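Local structure of conserved domain protein (Bacillus anthracis, 3FBQ) at residues A[39-45]-A[56-62]; A[49-53]-A[175-179]; A[70-76]-A[119-125]. The protein is of unknown function, being a largely beta-stranded protein whose two sequence families, both uncharacterised, belong to the immunoglobulin-like E-set clan. All coordinates share one frame; numbering follows the deposited sequence.

Contact 1 (A[39-45]-A[56-62]); sequences GVKVTIN and ITYSLES
Strand 40-45 runs antiparallel to strand 56-62, and K41 with E61 and T43 with S59 form hydrogen-bonded pairs, each closed by two backbone bonds. The K41 N to E61 O bond is 2.9 Å long. Between these pairs the non-hydrogen-bonded pair V42-L60 brings its side chains to one face. There the branch methyl CD1 of L60 serves two valines at once: it lies 3.7 Å from V40 CG1 and 3.6 Å from V42 CG2. In L60, CG anti to the backbone N (chi1 174°), with chi2 near 73°, directs CD1 to both. The two strands are the arms of a beta hairpin in a five-stranded antiparallel sheet, and the apolar face of V40, V42, I44 and Y58 is covered by strands 114-126 and 131-144 of the second sheet, W119 and W137 among them. On the reverse face K41 and E61 run alongside, CB to CB 4.3 Å, yet K41 NZ and E61 OE2 stay 5.0 Å apart. K41 NZ instead donates a hydrogen bond to the carbonyl oxygen of P221 of the second subunit.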
loop_
_atom_site.group_PDB
_atom_site.type_symbol
_atom_site.label_atom_id
_atom_site.label_comp_id
_atom_site.label_asym_id
_atom_site.label_seq_id
_atom_site.Cartn_x
_atom_site.Cartn_y
_atom_site.Cartn_z
ATOM N N GLY A 39 12.157 14.594 3.895
ATOM C CA GLY A 39 11.469 15.851 3.846
ATOM C C GLY A 39 10.081 15.855 4.453
ATOM O O GLY A 39 9.426 16.909 4.450
ATOM N N VAL A 40 9.625 14.709 4.980
ATOM C CA VAL A 40 8.293 14.602 5.541
ATOM C C VAL A 40 8.247 14.228 7.070
ATOM O O VAL A 40 8.615 13.125 7.498
ATOM C CB VAL A 40 7.432 13.587 4.656
ATOM C CG1 VAL A 40 5.938 13.539 5.063
ATOM C CG2 VAL A 40 7.576 13.920 3.177
ATOM N N LYS A 41 7.723 15.152 7.864
ATOM C CA LYS A 41 7.550 14.978 9.285
ATOM C C LYS A 41 6.126 14.570 9.511
ATOM O O LYS A 41 5.229 15.358 9.198
ATOM C CB LYS A 41 7.828 16.343 9.945
ATOM C CG LYS A 41 8.108 16.293 11.447
ATOM C CD LYS A 41 8.571 17.615 12.055
ATOM C CE LYS A 41 8.487 17.484 13.583
ATOM N NZ LYS A 41 8.517 18.751 14.413
ATOM N N VAL A 42 5.884 13.344 9.992
ATOM C CA VAL A 42 4.537 12.915 10.449
ATOM C C VAL A 42 4.474 12.891 11.995
ATOM O O VAL A 42 5.329 12.273 12.603
ATOM C CB VAL A 42 4.137 11.525 9.951
ATOM C CG1 VAL A 42 2.694 11.127 10.479
ATOM C CG2 VAL A 42 4.219 11.432 8.386
ATOM N N THR A 43 3.485 13.602 12.589
ATOM C CA THR A 43 3.183 13.633 13.998
ATOM C C THR A 43 1.856 12.995 14.259
ATOM O O THR A 43 0.901 13.194 13.512
ATOM C CB THR A 43 3.074 15.044 14.456
ATOM O OG1 THR A 43 4.319 15.630 14.134
ATOM C CG2 THR A 43 2.880 15.167 16.034
ATOM N N ILE A 44 1.783 12.214 15.332
ATOM C CA ILE A 44 0.536 11.572 15.730
ATOM C C ILE A 44 -0.001 12.167 17.027
ATOM O O ILE A 44 0.439 11.804 18.118
ATOM C CB ILE A 44 0.715 10.052 15.909
ATOM C CG1 ILE A 44 0.065 9.298 14.748
ATOM C CG2 ILE A 44 0.131 9.601 17.238
ATOM C CD1 ILE A 44 -0.612 8.010 15.160
ATOM N N ASN A 45 -0.955 13.084 16.902
ATOM C CA ASN A 45 -1.240 14.043 17.962
ATOM C C ASN A 45 -2.100 13.440 19.068
ATOM O O ASN A 45 -1.582 12.872 20.029
ATOM C CB ASN A 45 -1.918 15.289 17.389
ATOM C CG ASN A 45 -0.970 16.146 16.575
ATOM O OD1 ASN A 45 -0.073 16.789 17.119
ATOM N ND2 ASN A 45 -1.165 16.160 15.261
ATOM N N ILE A 56 -7.335 8.519 15.914
ATOM C CA ILE A 56 -6.034 9.100 15.964
ATOM C C ILE A 56 -6.004 10.359 15.110
ATOM O O ILE A 56 -6.662 10.447 14.049
ATOM C CB ILE A 56 -5.091 8.046 15.435
ATOM C CG1 ILE A 56 -4.269 7.575 16.576
ATOM C CG2 ILE A 56 -4.348 8.400 14.055
ATOM C CD1 ILE A 56 -3.316 6.595 16.078
ATOM N N THR A 57 -5.202 11.306 15.570
ATOM C CA THR A 57 -5.138 12.615 15.000
ATOM C C THR A 57 -3.684 12.849 14.616
ATOM O O THR A 57 -2.758 12.405 15.332
ATOM C CB THR A 57 -5.712 13.545 16.060
ATOM O OG1 THR A 57 -7.083 13.847 15.704
ATOM C CG2 THR A 57 -4.965 14.763 16.188
ATOM N N TYR A 58 -3.441 13.470 13.470
ATOM C CA TYR A 58 -2.065 13.620 13.070
ATOM C C TYR A 58 -1.837 14.854 12.269
ATOM O O TYR A 58 -2.780 15.443 11.738
ATOM C CB TYR A 58 -1.604 12.405 12.256
ATOM C CG TYR A 58 -2.323 12.303 10.935
ATOM C CD1 TYR A 58 -3.506 11.530 10.803
ATOM C CD2 TYR A 58 -1.861 13.008 9.823
ATOM C CE1 TYR A 58 -4.165 11.463 9.652
ATOM C CE2 TYR A 58 -2.537 12.956 8.619
ATOM C CZ TYR A 58 -3.675 12.164 8.534
ATOM O OH TYR A 58 -4.329 12.123 7.331
ATOM N N SER A 59 -0.565 15.224 12.150
ATOM C CA SER A 59 -0.124 16.243 11.204
ATOM C C SER A 59 0.840 15.684 10.217
ATOM O O SER A 59 1.492 14.690 10.447
ATOM C CB SER A 59 0.547 17.391 11.919
ATOM O OG SER A 59 -0.090 17.469 13.166
ATOM N N LEU A 60 0.950 16.369 9.107
ATOM C CA LEU A 60 1.804 15.936 8.074
ATOM C C LEU A 60 2.413 17.244 7.567
ATOM O O LEU A 60 1.666 18.150 7.207
ATOM C CB LEU A 60 0.930 15.235 7.047
ATOM C CG LEU A 60 1.546 14.765 5.748
ATOM C CD1 LEU A 60 2.370 13.587 6.108
ATOM C CD2 LEU A 60 0.452 14.404 4.755
ATOM N N GLU A 61 3.749 17.359 7.637
ATOM C CA GLU A 61 4.460 18.553 7.228
ATOM C C GLU A 61 5.546 18.171 6.282
ATOM O O GLU A 61 6.232 17.180 6.501
ATOM C CB GLU A 61 5.104 19.262 8.386
ATOM C CG GLU A 61 4.121 19.763 9.361
ATOM C CD GLU A 61 4.809 20.164 10.607
ATOM O OE1 GLU A 61 5.832 20.872 10.449
ATOM O OE2 GLU A 61 4.367 19.739 11.717
ATOM N N SER A 62 5.712 18.964 5.234
ATOM C CA SER A 62 6.648 18.656 4.227
ATOM C C SER A 62 7.507 19.814 3.755
ATOM O O SER A 62 7.320 20.942 4.172
ATOM C CB SER A 62 5.939 18.132 3.039
ATOM O OG SER A 62 6.962 17.881 2.100
#

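Contact 2 (A[49-53]-A[175-179]); sequences SDGRT and SFILY
R52, I177 and Y179 carry most of this contact, in which the tight loop 49-53 lies over the face of strand 175-179 bearing S175, I177 and Y179. The one hydrogen bond between the segments runs from R52 NE to Y179 OH, 3.0 Å long and bent to 138° at the hydrogen. The phenol oxygen is tilted 29° from the guanidinium plane, while R52 NE lies in the plane of the tyrosine ring, at its edge; the two flat groups are nearly perpendicular, 87° apart. With CG anti to the backbone N and the chain bent at chi2 and chi3, R52 brings CG as well as NE up to the hydroxyl, R52 CG lying 3.5 Å from Y179 OH. The remaining guanidinium nitrogens are taken by backbone carbonyls of the same chain, NH2 by H106 and NH1 by D108, and three bonds thereby fix the rotation of the group. I177 packs beside it: its CD1 meets R52 CB at 3.7 Å, the two side chains crossing at about a right angle. The D50 side chain comes head-on to that of I177, its carboxylate meeting the same CD1. I177 CG2 also lies over one face of the Y179 ring, offset toward its rim, the arginine being at the edge. The loop belongs to the hairpin of strands 40-49 and 53-62, and R52 also touches T105 of strand 97-106; strand 175-184 lies between strands 162-171 and 224-231 of the eight-stranded sheet, I177 resting on T229.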
loop_
_atom_site.group_PDB
_atom_site.type_symbol
_atom_site.label_atom_id
_atom_site.label_comp_id
_atom_site.label_asym_id
_atom_site.label_seq_id
_atom_site.Cartn_x
_atom_site.Cartn_y
_atom_site.Cartn_z
ATOM N N SER A 49 -9.553 5.758 22.415
ATOM C CA SER A 49 -10.063 4.428 22.092
ATOM C C SER A 49 -11.296 4.162 22.933
ATOM O O SER A 49 -11.291 4.221 24.203
ATOM C CB SER A 49 -9.025 3.370 22.407
ATOM O OG SER A 49 -9.655 2.130 22.515
ATOM N N ASP A 50 -12.359 3.917 22.181
ATOM C CA ASP A 50 -13.725 3.604 22.635
ATOM C C ASP A 50 -13.645 2.375 23.498
ATOM O O ASP A 50 -14.560 2.105 24.215
ATOM C CB ASP A 50 -14.572 3.135 21.395
ATOM C CG ASP A 50 -15.675 4.064 21.040
ATOM O OD1 ASP A 50 -16.044 4.848 21.920
ATOM O OD2 ASP A 50 -16.246 4.005 19.910
ATOM N N GLY A 51 -12.624 1.550 23.334
ATOM C CA GLY A 51 -12.836 0.122 23.563
ATOM C C GLY A 51 -13.285 -0.551 22.271
ATOM O O GLY A 51 -12.967 -1.742 22.010
ATOM N N ARG A 52 -14.015 0.197 21.444
ATOM C CA ARG A 52 -14.498 -0.390 20.219
ATOM C C ARG A 52 -13.681 0.141 19.079
ATOM O O ARG A 52 -13.283 -0.614 18.193
ATOM C CB ARG A 52 -15.984 -0.096 19.975
ATOM C CG ARG A 52 -16.524 -0.499 18.578
ATOM C CD ARG A 52 -16.251 -1.967 18.088
ATOM N NE ARG A 52 -16.584 -2.943 19.123
ATOM C CZ ARG A 52 -16.323 -4.256 19.065
ATOM N NH1 ARG A 52 -16.650 -5.039 20.063
ATOM N NH2 ARG A 52 -15.752 -4.811 18.011
ATOM N N THR A 53 -13.493 1.466 19.074
ATOM C CA THR A 53 -12.863 2.113 17.947
ATOM C C THR A 53 -11.669 2.984 18.417
ATOM O O THR A 53 -11.657 3.487 19.558
ATOM C CB THR A 53 -13.883 2.725 16.891
ATOM O OG1 THR A 53 -13.418 3.998 16.481
ATOM C CG2 THR A 53 -15.300 2.893 17.362
ATOM N N SER A 175 -19.029 9.792 24.015
ATOM C CA SER A 175 -19.795 9.274 22.884
ATOM C C SER A 175 -20.519 8.009 23.309
ATOM O O SER A 175 -20.337 7.506 24.420
ATOM C CB SER A 175 -18.864 9.004 21.694
ATOM O OG SER A 175 -18.013 7.888 21.980
ATOM N N PHE A 176 -21.410 7.539 22.441
ATOM C CA PHE A 176 -22.115 6.258 22.683
ATOM C C PHE A 176 -22.315 5.463 21.419
ATOM O O PHE A 176 -22.458 6.045 20.361
ATOM C CB PHE A 176 -23.438 6.471 23.443
ATOM C CG PHE A 176 -24.585 6.935 22.584
ATOM C CD1 PHE A 176 -24.993 8.265 22.609
ATOM C CD2 PHE A 176 -25.277 6.055 21.788
ATOM C CE1 PHE A 176 -26.083 8.717 21.854
ATOM C CE2 PHE A 176 -26.325 6.499 21.001
ATOM C CZ PHE A 176 -26.753 7.828 21.060
ATOM N N ILE A 177 -22.387 4.145 21.508
ATOM C CA ILE A 177 -22.435 3.250 20.297
ATOM C C ILE A 177 -23.668 2.383 20.170
ATOM O O ILE A 177 -24.052 1.720 21.105
ATOM C CB ILE A 177 -21.241 2.297 20.278
ATOM C CG1 ILE A 177 -19.916 3.074 20.383
ATOM C CG2 ILE A 177 -21.281 1.422 19.043
ATOM C CD1 ILE A 177 -18.770 2.184 20.677
ATOM N N LEU A 178 -24.299 2.386 19.011
ATOM C CA LEU A 178 -25.392 1.413 18.760
ATOM C C LEU A 178 -24.957 0.237 17.863
ATOM O O LEU A 178 -24.599 0.430 16.700
ATOM C CB LEU A 178 -26.634 2.091 18.172
ATOM C CG LEU A 178 -27.255 3.197 19.045
ATOM C CD1 LEU A 178 -28.414 3.794 18.313
ATOM C CD2 LEU A 178 -27.669 2.799 20.452
ATOM N N TYR A 179 -24.991 -0.968 18.413
ATOM C CA TYR A 179 -24.739 -2.143 17.629
ATOM C C TYR A 179 -26.037 -2.750 17.139
ATOM O O TYR A 179 -26.990 -2.955 17.883
ATOM C CB TYR A 179 -24.112 -3.169 18.497
ATOM C CG TYR A 179 -22.774 -2.810 19.012
ATOM C CD1 TYR A 179 -21.608 -3.160 18.299
ATOM C CD2 TYR A 179 -22.634 -2.165 20.278
ATOM C CE1 TYR A 179 -20.372 -2.884 18.795
ATOM C CE2 TYR A 179 -21.359 -1.880 20.793
ATOM C CZ TYR A 179 -20.244 -2.247 20.040
ATOM O OH TYR A 179 -18.995 -1.971 20.534
#

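Contact 3 (A[70-76]-A[119-125]); sequences PIILGGL and WNIEGIE
I72 and I124 lie side by side, their CD1 methyls 3.8 Å apart, on the inner face of an antiparallel strand pair that is broken by a classic beta bulge. At the bulge E122 and G123 together face L73: L73 N bonds to G123 O at 2.9 Å, while L73 O accepts from E122 N. Beyond it the register has shifted by one residue, and the pairing resumes with G74 opposite I121, followed by the hydrogen-bonded pair G75-N120; its bond from N120 N to G75 O is almost straight at 173°.

Close packing runs along the face that carries I72, I124, L76 and W119. I72 CG2 touches I121 CG1 at 3.8 Å, and I121 CD1 in turn sits over one face of the W119 indole, offset toward its rim. L76 CD1 comes 3.7 Å from W119 CB, and the tryptophan, with CG anti to the backbone N (chi1 -162°), continues inward to meet Y58 and strand 40-49 of the facing sheet, the two sheets packing as in a beta sandwich.

The reverse face is uneven: I71, L73 and E125 pack closely, while toward G75, which has no side chain, N120 is partly exposed, as is E122 at the bulge. I71 and E125 run alongside, CB to CB 3.8 Å, and the L73 and E125 side chains cross at an angle, L73 CD1 lying 3.9 Å from E125 CG. Other subunits complete this side: L73 packs on L73 of both the second and third subunits, and E125 carboxylates from the three chains come close, which would probably raise their proton affinity. Just past the bulge, G74 CA comes within 3.1 Å of N120 O in a CA-H...O contact.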
loop_
_atom_site.group_PDB
_atom_site.type_symbol
_atom_site.label_atom_id
_atom_site.label_comp_id
_atom_site.label_asym_id
_atom_site.label_seq_id
_atom_site.Cartn_x
_atom_site.Cartn_y
_atom_site.Cartn_z
ATOM N N PRO A 70 -3.313 14.797 -0.759
ATOM C CA PRO A 70 -2.236 13.804 -0.644
ATOM C C PRO A 70 -2.800 12.428 -0.230
ATOM O O PRO A 70 -3.793 12.350 0.485
ATOM C CB PRO A 70 -1.289 14.408 0.410
ATOM C CG PRO A 70 -1.856 15.862 0.753
ATOM C CD PRO A 70 -3.248 15.916 0.218
ATOM N N ILE A 71 -2.197 11.341 -0.689
ATOM C CA ILE A 71 -2.689 10.020 -0.314
ATOM C C ILE A 71 -1.718 9.256 0.601
ATOM O O ILE A 71 -0.567 8.974 0.213
ATOM C CB ILE A 71 -2.929 9.181 -1.548
ATOM C CG1 ILE A 71 -3.855 9.900 -2.486
ATOM C CG2 ILE A 71 -3.576 7.865 -1.174
ATOM C CD1 ILE A 71 -4.461 8.978 -3.433
ATOM N N ILE A 72 -2.158 8.951 1.823
ATOM C CA ILE A 72 -1.325 8.172 2.738
ATOM C C ILE A 72 -1.331 6.740 2.245
ATOM O O ILE A 72 -2.415 6.131 2.262
ATOM C CB ILE A 72 -1.885 8.054 4.196
ATOM C CG1 ILE A 72 -2.052 9.406 4.911
ATOM C CG2 ILE A 72 -0.923 7.182 5.021
ATOM C CD1 ILE A 72 -0.697 10.225 5.022
ATOM N N LEU A 73 -0.175 6.219 1.816
ATOM C CA LEU A 73 0.022 4.803 1.578
ATOM C C LEU A 73 0.520 4.074 2.849
ATOM O O LEU A 73 1.620 4.395 3.371
ATOM C CB LEU A 73 1.022 4.586 0.435
ATOM C CG LEU A 73 0.717 5.194 -0.938
ATOM C CD1 LEU A 73 1.837 5.199 -1.970
ATOM C CD2 LEU A 73 -0.596 4.699 -1.546
ATOM N N GLY A 74 -0.224 3.065 3.304
ATOM C CA GLY A 74 0.100 2.309 4.501
ATOM C C GLY A 74 -1.173 2.051 5.294
ATOM O O GLY A 74 -2.206 1.980 4.739
ATOM N N GLY A 75 -1.136 1.897 6.607
ATOM C CA GLY A 75 -2.341 1.504 7.304
ATOM C C GLY A 75 -2.218 1.568 8.783
ATOM O O GLY A 75 -1.155 1.403 9.331
ATOM N N LEU A 76 -3.321 1.840 9.438
ATOM C CA LEU A 76 -3.361 1.792 10.852
ATOM C C LEU A 76 -3.863 0.373 11.088
ATOM O O LEU A 76 -4.839 -0.031 10.462
ATOM C CB LEU A 76 -4.340 2.835 11.376
ATOM C CG LEU A 76 -4.433 2.974 12.889
ATOM C CD1 LEU A 76 -3.071 3.309 13.498
ATOM C CD2 LEU A 76 -5.541 3.989 13.383
ATOM N N TRP A 119 0.873 2.092 13.237
ATOM C CA TRP A 119 0.643 2.962 12.086
ATOM C C TRP A 119 1.864 2.934 11.173
ATOM O O TRP A 119 2.915 3.466 11.505
ATOM C CB TRP A 119 0.310 4.388 12.552
ATOM C CG TRP A 119 -0.330 5.184 11.492
ATOM C CD1 TRP A 119 -1.071 4.703 10.449
ATOM C CD2 TRP A 119 -0.295 6.601 11.342
ATOM N NE1 TRP A 119 -1.508 5.738 9.656
ATOM C CE2 TRP A 119 -1.038 6.914 10.165
ATOM C CE3 TRP A 119 0.292 7.650 12.081
ATOM C CZ2 TRP A 119 -1.222 8.218 9.722
ATOM C CZ3 TRP A 119 0.089 8.951 11.663
ATOM C CH2 TRP A 119 -0.653 9.231 10.484
ATOM N N ASN A 120 1.738 2.279 10.038
ATOM C CA ASN A 120 2.914 2.021 9.194
ATOM C C ASN A 120 2.734 2.729 7.850
ATOM O O ASN A 120 1.924 2.265 7.017
ATOM C CB ASN A 120 3.180 0.493 8.962
ATOM C CG ASN A 120 3.469 -0.290 10.266
ATOM O OD1 ASN A 120 4.159 0.195 11.184
ATOM N ND2 ASN A 120 2.934 -1.500 10.349
ATOM N N ILE A 121 3.459 3.844 7.639
ATOM C CA ILE A 121 3.248 4.596 6.412
ATOM C C ILE A 121 4.312 4.286 5.447
ATOM O O ILE A 121 5.475 4.311 5.804
ATOM C CB ILE A 121 3.201 6.068 6.638
ATOM C CG1 ILE A 121 1.944 6.359 7.443
ATOM C CG2 ILE A 121 3.213 6.866 5.224
ATOM C CD1 ILE A 121 2.053 7.669 8.214
ATOM N N GLU A 122 3.935 3.964 4.226
ATOM C CA GLU A 122 4.993 3.611 3.294
ATOM C C GLU A 122 5.157 4.618 2.173
ATOM O O GLU A 122 5.942 4.409 1.292
ATOM C CB GLU A 122 4.813 2.235 2.702
ATOM C CG GLU A 122 3.840 1.341 3.421
ATOM C CD GLU A 122 3.354 0.201 2.486
ATOM O OE1 GLU A 122 3.706 -0.961 2.851
ATOM O OE2 GLU A 122 2.678 0.475 1.392
ATOM N N GLY A 123 4.448 5.733 2.226
ATOM C CA GLY A 123 4.465 6.630 1.099
ATOM C C GLY A 123 3.406 7.683 1.187
ATOM O O GLY A 123 2.398 7.536 1.863
ATOM N N ILE A 124 3.686 8.774 0.507
ATOM C CA ILE A 124 2.752 9.879 0.339
ATOM C C ILE A 124 2.673 10.087 -1.129
ATOM O O ILE A 124 3.667 10.476 -1.759
ATOM C CB ILE A 124 3.319 11.179 0.911
ATOM C CG1 ILE A 124 3.814 10.924 2.334
ATOM C CG2 ILE A 124 2.240 12.212 0.946
ATOM C CD1 ILE A 124 2.701 10.456 3.300
ATOM N N GLU A 125 1.527 9.806 -1.703
ATOM C CA GLU A 125 1.356 10.128 -3.105
ATOM C C GLU A 125 0.926 11.555 -3.105
ATOM O O GLU A 125 0.260 11.996 -2.175
ATOM C CB GLU A 125 0.214 9.381 -3.691
ATOM C CG GLU A 125 0.497 8.061 -4.206
ATOM C CD GLU A 125 -0.458 7.788 -5.331
ATOM O OE1 GLU A 125 -1.537 7.244 -5.047
ATOM O OE2 GLU A 125 -0.207 8.202 -6.479
#

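Overall arrangement
Contacts 1 and 3 belong to two facing sheets and meet through W119, whose ring lies among V42, I44 and Y58; their centres are 11 Å apart. Both combine a backbone ladder with an apolar inner face and a reverse face, polar in contact 1 (K41, T43, S59, E61) and mixed in contact 3, that reaches other subunits. Contact 2, its centre about 25 Å from those of the other two, has no ladder and relies on side chains; it joins the hairpin of contact 1, through its connecting loop, to the eight-stranded sheet. All three are mostly buried, with partly exposed residues such as K41 and E61, D50 and Y179, and N120 and E122, respectively.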